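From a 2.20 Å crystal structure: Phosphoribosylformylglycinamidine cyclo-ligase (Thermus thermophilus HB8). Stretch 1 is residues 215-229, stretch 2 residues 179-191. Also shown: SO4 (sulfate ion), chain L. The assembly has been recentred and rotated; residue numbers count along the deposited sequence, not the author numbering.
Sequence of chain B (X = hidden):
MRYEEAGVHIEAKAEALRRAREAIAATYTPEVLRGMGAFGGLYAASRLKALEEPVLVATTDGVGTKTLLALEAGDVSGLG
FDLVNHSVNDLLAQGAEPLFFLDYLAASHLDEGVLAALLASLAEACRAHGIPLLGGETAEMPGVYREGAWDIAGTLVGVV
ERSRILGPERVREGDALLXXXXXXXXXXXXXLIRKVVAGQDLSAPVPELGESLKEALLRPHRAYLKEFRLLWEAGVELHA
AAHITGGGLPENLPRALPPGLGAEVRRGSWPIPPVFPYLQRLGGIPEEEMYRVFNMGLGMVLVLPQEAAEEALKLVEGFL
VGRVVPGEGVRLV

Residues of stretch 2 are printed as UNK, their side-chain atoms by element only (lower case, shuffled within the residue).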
# COMPACT_ATOMS: atom_id res chain seq x y z
N GLU B 215 -28.13 -3.80 -0.69
CA GLU B 215 -28.05 -3.16 0.61
C GLU B 215 -27.37 -4.00 1.68
O GLU B 215 -26.56 -3.48 2.46
CB GLU B 215 -29.46 -2.78 1.08
CG GLU B 215 -29.97 -1.52 0.43
CD GLU B 215 -29.04 -0.35 0.69
OE1 GLU B 215 -28.87 0.02 1.87
OE2 GLU B 215 -28.48 0.19 -0.29
N ALA B 216 -27.68 -5.29 1.72
CA ALA B 216 -27.10 -6.17 2.72
C ALA B 216 -25.67 -6.60 2.44
O ALA B 216 -24.91 -6.87 3.37
CB ALA B 216 -27.99 -7.39 2.89
N LEU B 217 -25.30 -6.66 1.16
CA LEU B 217 -23.96 -7.09 0.76
C LEU B 217 -22.95 -5.96 0.63
O LEU B 217 -21.74 -6.19 0.70
CB LEU B 217 -24.04 -7.85 -0.56
CG LEU B 217 -23.66 -9.33 -0.59
CD1 LEU B 217 -24.40 -10.09 0.48
CD2 LEU B 217 -23.99 -9.88 -1.97
N LEU B 218 -23.45 -4.74 0.44
CA LEU B 218 -22.60 -3.56 0.30
C LEU B 218 -22.48 -2.72 1.57
O LEU B 218 -21.77 -1.71 1.59
CB LEU B 218 -23.07 -2.70 -0.87
CG LEU B 218 -22.83 -3.32 -2.26
CD1 LEU B 218 -23.28 -2.36 -3.34
CD2 LEU B 218 -21.36 -3.66 -2.42
N ARG B 219 -23.18 -3.12 2.63
CA ARG B 219 -23.10 -2.40 3.90
C ARG B 219 -21.62 -2.38 4.26
O ARG B 219 -20.97 -3.43 4.36
CB ARG B 219 -23.91 -3.12 4.98
CG ARG B 219 -23.82 -2.47 6.35
CD ARG B 219 -25.08 -2.74 7.16
NE ARG B 219 -26.24 -2.04 6.60
CZ ARG B 219 -27.42 -2.61 6.35
NH1 ARG B 219 -27.60 -3.90 6.61
NH2 ARG B 219 -28.42 -1.89 5.85
N PRO B 220 -21.06 -1.17 4.46
CA PRO B 220 -19.65 -1.01 4.81
C PRO B 220 -19.10 -1.85 5.97
O PRO B 220 -19.83 -2.22 6.89
CB PRO B 220 -19.54 0.49 5.08
CG PRO B 220 -20.58 1.07 4.17
CD PRO B 220 -21.74 0.14 4.38
N HIS B 221 -17.81 -2.14 5.89
CA HIS B 221 -17.09 -2.87 6.93
C HIS B 221 -17.26 -2.00 8.18
O HIS B 221 -17.07 -0.79 8.12
CB HIS B 221 -15.61 -2.97 6.53
CG HIS B 221 -14.80 -3.88 7.40
ND1 HIS B 221 -14.22 -5.03 6.92
CD2 HIS B 221 -14.47 -3.80 8.71
CE1 HIS B 221 -13.56 -5.63 7.90
NE2 HIS B 221 -13.70 -4.91 9.00
N ARG B 222 -17.63 -2.60 9.31
CA ARG B 222 -17.84 -1.85 10.54
C ARG B 222 -16.57 -1.57 11.35
O ARG B 222 -15.77 -2.48 11.60
CB ARG B 222 -18.86 -2.58 11.41
CG ARG B 222 -19.24 -1.87 12.69
CD ARG B 222 -20.48 -2.52 13.29
NE ARG B 222 -21.65 -2.30 12.44
CZ ARG B 222 -22.81 -2.94 12.57
NH1 ARG B 222 -22.99 -3.84 13.52
NH2 ARG B 222 -23.82 -2.66 11.74
N ALA B 223 -16.39 -0.32 11.76
CA ALA B 223 -15.24 0.09 12.57
C ALA B 223 -15.59 0.01 14.05
O ALA B 223 -16.70 0.37 14.44
CB ALA B 223 -14.83 1.51 12.22
N TYR B 224 -14.64 -0.44 14.86
CA TYR B 224 -14.85 -0.56 16.30
C TYR B 224 -14.02 0.43 17.12
O TYR B 224 -13.73 0.18 18.29
CB TYR B 224 -14.55 -1.99 16.75
CG TYR B 224 -15.44 -2.99 16.04
CD1 TYR B 224 -16.81 -3.02 16.28
CD2 TYR B 224 -14.92 -3.83 15.06
CE1 TYR B 224 -17.64 -3.86 15.55
CE2 TYR B 224 -15.73 -4.67 14.34
CZ TYR B 224 -17.09 -4.69 14.58
OH TYR B 224 -17.90 -5.52 13.85
N LEU B 225 -13.66 1.55 16.50
CA LEU B 225 -12.86 2.56 17.19
C LEU B 225 -13.65 3.15 18.37
O LEU B 225 -13.13 3.25 19.49
CB LEU B 225 -12.43 3.66 16.20
CG LEU B 225 -11.46 4.76 16.68
CD1 LEU B 225 -10.24 4.13 17.35
CD2 LEU B 225 -11.04 5.63 15.50
N LYS B 226 -14.90 3.52 18.11
CA LYS B 226 -15.76 4.09 19.15
C LYS B 226 -15.83 3.12 20.33
O LYS B 226 -15.71 3.52 21.49
CB LYS B 226 -17.14 4.37 18.55
CG LYS B 226 -17.05 5.21 17.26
CD LYS B 226 -18.39 5.47 16.57
CE LYS B 226 -19.22 6.53 17.29
NZ LYS B 226 -20.50 6.81 16.57
N GLU B 227 -16.02 1.83 20.04
CA GLU B 227 -16.08 0.80 21.07
C GLU B 227 -14.84 0.86 21.95
O GLU B 227 -14.90 1.23 23.12
CB GLU B 227 -16.16 -0.58 20.44
CG GLU B 227 -17.55 -1.16 20.30
CD GLU B 227 -18.35 -0.54 19.19
OE1 GLU B 227 -17.78 0.20 18.37
OE2 GLU B 227 -19.57 -0.83 19.13
N PHE B 228 -13.70 0.49 21.36
CA PHE B 228 -12.41 0.47 22.04
C PHE B 228 -12.16 1.69 22.91
O PHE B 228 -11.70 1.56 24.04
CB PHE B 228 -11.27 0.32 21.03
CG PHE B 228 -11.03 -1.10 20.61
CD1 PHE B 228 -11.96 -1.78 19.83
CD2 PHE B 228 -9.90 -1.78 21.05
CE1 PHE B 228 -11.77 -3.13 19.50
CE2 PHE B 228 -9.70 -3.13 20.72
CZ PHE B 228 -10.64 -3.81 19.95
N ARG B 229 -12.44 2.87 22.38
CA ARG B 229 -12.23 4.09 23.15
C ARG B 229 -13.05 4.06 24.43
O ARG B 229 -12.59 4.48 25.49
CB ARG B 229 -12.55 5.32 22.30
CG ARG B 229 -11.41 5.67 21.34
CD ARG B 229 -11.79 6.75 20.33
NE ARG B 229 -10.64 7.20 19.54
CZ ARG B 229 -10.73 7.94 18.44
NH1 ARG B 229 -11.92 8.32 17.99
NH2 ARG B 229 -9.64 8.31 17.79
N UNK B 179 -17.21 -10.93 21.44
CA UNK B 179 -17.28 -10.58 20.04
C UNK B 179 -18.09 -9.32 19.84
O UNK B 179 -19.09 -9.10 20.51
c UNK B 179 -17.90 -11.72 19.25
N UNK B 180 -17.62 -8.48 18.93
CA UNK B 180 -18.31 -7.24 18.59
C UNK B 180 -18.95 -7.60 17.25
O UNK B 180 -18.29 -8.14 16.36
c UNK B 180 -17.31 -6.09 18.43
c UNK B 180 -15.67 -4.54 19.45
c UNK B 180 -16.49 -5.80 19.68
c UNK B 180 -17.41 -5.63 20.89
N UNK B 181 -20.25 -7.31 17.10
CA UNK B 181 -21.04 -7.60 15.90
C UNK B 181 -20.61 -7.00 14.57
O UNK B 181 -20.39 -5.80 14.46
c UNK B 181 -22.45 -7.16 16.30
c UNK B 181 -22.17 -5.99 17.19
c UNK B 181 -21.04 -6.51 18.05
N UNK B 182 -20.51 -7.86 13.56
CA UNK B 182 -20.13 -7.44 12.22
C UNK B 182 -21.39 -6.87 11.57
O UNK B 182 -22.50 -7.15 12.02
c UNK B 182 -19.60 -8.62 11.40
o UNK B 182 -20.64 -9.50 11.02
N UNK B 183 -21.21 -6.07 10.52
CA UNK B 183 -22.32 -5.44 9.82
C UNK B 183 -22.73 -6.21 8.58
O UNK B 183 -23.55 -5.74 7.78
o UNK B 183 -20.99 -4.12 8.33
c UNK B 183 -21.93 -4.03 9.39
N UNK B 184 -22.17 -7.39 8.41
CA UNK B 184 -22.47 -8.19 7.25
C UNK B 184 -21.20 -8.87 6.82
O UNK B 184 -20.35 -9.16 7.66
N UNK B 185 -21.02 -9.14 5.52
CA UNK B 185 -19.79 -9.81 5.09
C UNK B 185 -18.53 -8.97 5.29
O UNK B 185 -17.42 -9.50 5.27
c UNK B 185 -21.97 -9.00 4.40
c UNK B 185 -20.07 -10.11 3.61
c UNK B 185 -21.59 -10.16 3.54
N UNK B 186 -18.70 -7.68 5.51
CA UNK B 186 -17.56 -6.79 5.69
C UNK B 186 -16.74 -6.76 4.41
O UNK B 186 -17.26 -6.40 3.35
n UNK B 186 -16.52 -6.87 9.37
c UNK B 186 -17.20 -6.69 8.19
c UNK B 186 -18.27 -5.93 8.49
c UNK B 186 -16.71 -7.23 6.88
c UNK B 186 -17.15 -6.24 10.34
n UNK B 186 -18.22 -5.66 9.83
N UNK B 187 -15.47 -7.16 4.47
CA UNK B 187 -14.65 -7.13 3.27
C UNK B 187 -13.83 -8.37 2.95
O UNK B 187 -12.70 -8.29 2.48
c UNK B 187 -14.45 -4.64 2.90
o UNK B 187 -13.12 -5.73 4.57
c UNK B 187 -13.70 -5.90 3.27
N UNK B 188 -14.41 -9.54 3.21
CA UNK B 188 -13.73 -10.79 2.90
C UNK B 188 -14.76 -11.82 2.46
O UNK B 188 -15.87 -11.85 3.01
o UNK B 188 -10.64 -10.91 3.51
c UNK B 188 -11.58 -10.61 4.25
c UNK B 188 -12.93 -11.29 4.11
n UNK B 188 -11.47 -9.69 5.20
N UNK B 189 -14.41 -12.63 1.47
CA UNK B 189 -15.30 -13.67 0.98
C UNK B 189 -16.24 -13.22 -0.12
O UNK B 189 -17.18 -13.93 -0.46
N UNK B 190 -16.00 -12.05 -0.68
CA UNK B 190 -16.87 -11.57 -1.73
C UNK B 190 -16.68 -12.27 -3.06
O UNK B 190 -17.39 -11.97 -4.02
o UNK B 190 -19.78 -7.30 2.03
c UNK B 190 -19.51 -8.05 -0.22
c UNK B 190 -19.05 -7.98 1.09
c UNK B 190 -17.54 -9.31 -0.85
c UNK B 190 -17.10 -9.23 0.48
c UNK B 190 -16.75 -10.07 -1.89
c UNK B 190 -17.85 -8.57 1.44
c UNK B 190 -18.76 -8.71 -1.18
N UNK B 191 -15.73 -13.19 -3.13
CA UNK B 191 -15.51 -13.93 -4.37
C UNK B 191 -16.54 -15.07 -4.36
O UNK B 191 -17.14 -15.40 -5.39
c UNK B 191 -14.10 -14.51 -4.41
o UNK B 191 -13.95 -15.29 -5.59
S SO4 L . -12.22 -11.44 -1.23
O1 SO4 L . -12.66 -11.99 -2.52
O2 SO4 L . -10.98 -10.64 -1.42
O3 SO4 L . -13.27 -10.58 -0.67
O4 SO4 L . -11.95 -12.55 -0.29
O HOH W 1 -20.75 -5.89 6.05
O HOH W 2 -25.46 -6.34 6.11

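Position 179 carries a single side-chain carbon, out of reach of stretch 1, in a strand that enters from earlier in the chain; one carbon and nothing more is alanine, Ala179. At 180 there are four carbons, forked at the second. The CB lies over the face of the Tyr224 ring, 4.0 Å from its centroid, and one terminal carbon lies 4.1 Å from CE1 of Phe228. A chain forked there could be leucine, asparagine or aspartate by shape, but all four atoms are carbon and the surroundings are apolar: Leu180. Position 181 has three carbons that close a ring onto its own backbone N, which defines Pro181. Tyr224 OH donates to Pro181 O at 2.6 Å, while Arg222 NH1 adds a weak bond to the same Pro181 O at 3.4 Å.

Position 182 shows one carbon followed by one oxygen; the CA-to-CB bond points away from stretch 1, and the oxygen is hydrogen-bonded elsewhere in the structure; this is Ser182. Position 183 has the same two atoms, but its CA-to-CB bond points toward stretch 1, where its oxygen lies 2.7 Å from Pro220 O. It is Ser183, and its OG donates to that carbonyl while accepting from water 1 at 2.9 Å. No side-chain atom is present at 184. With phi/psi of 142/-149, a CB would be jammed against the preceding carbonyl oxygen, so the residue is Gly184.

At 185 three carbons again close onto the backbone N, giving Pro185; its CG packs 4.2 Å from Leu217 CD1. Position 186 bears one carbon and then a five-membered ring of three carbons and two nitrogens, the imidazole of His186. This ring stacks face-to-face on that of His221, with centroids 3.9 Å apart and planes at 24°. At 187, one carbon carries an oxygen and a carbon, and the oxygen lies near the plane of the His221 ring. The branched pattern is threonine, and Thr187 OG1 shares a hydrogen bond of 2.7 Å with His221 ND1.

Position 188 has two carbons in line, the second bearing one oxygen and one nitrogen: a carboxamide, hence Asn188. Position 189 lacks a side chain and has a phi of 88°, again demanding glycine. Gly189 sits at the N-cap position, right before a helix, and its N donates to sulfate O4 at 3.0 Å. At 190 a six-carbon ring bearing one oxygen follows a single carbon, so this is Tyr190, whose OH donates to Leu217 O at 2.6 Å. Position 191 has one carbon and one oxygen, far from stretch 1: Ser191.

The contact, burying 790 Å² in all, is built around the paired imidazoles. Hydroxyls reach across from both stretches: Tyr190 and Ser183 donate to carbonyls of stretch 1, and Tyr224 returns the favour at Pro181. Water 1 links Ser183 OG and His186 N to Arg219 O, and water 2 joins Ser183 O to Ala216 O. Apolar packing adds Leu217 against Pro185 and Tyr190, and Leu180 against Tyr224 and Phe228.

Stretch 2 (179-191) ALPSSGPHTNGYS
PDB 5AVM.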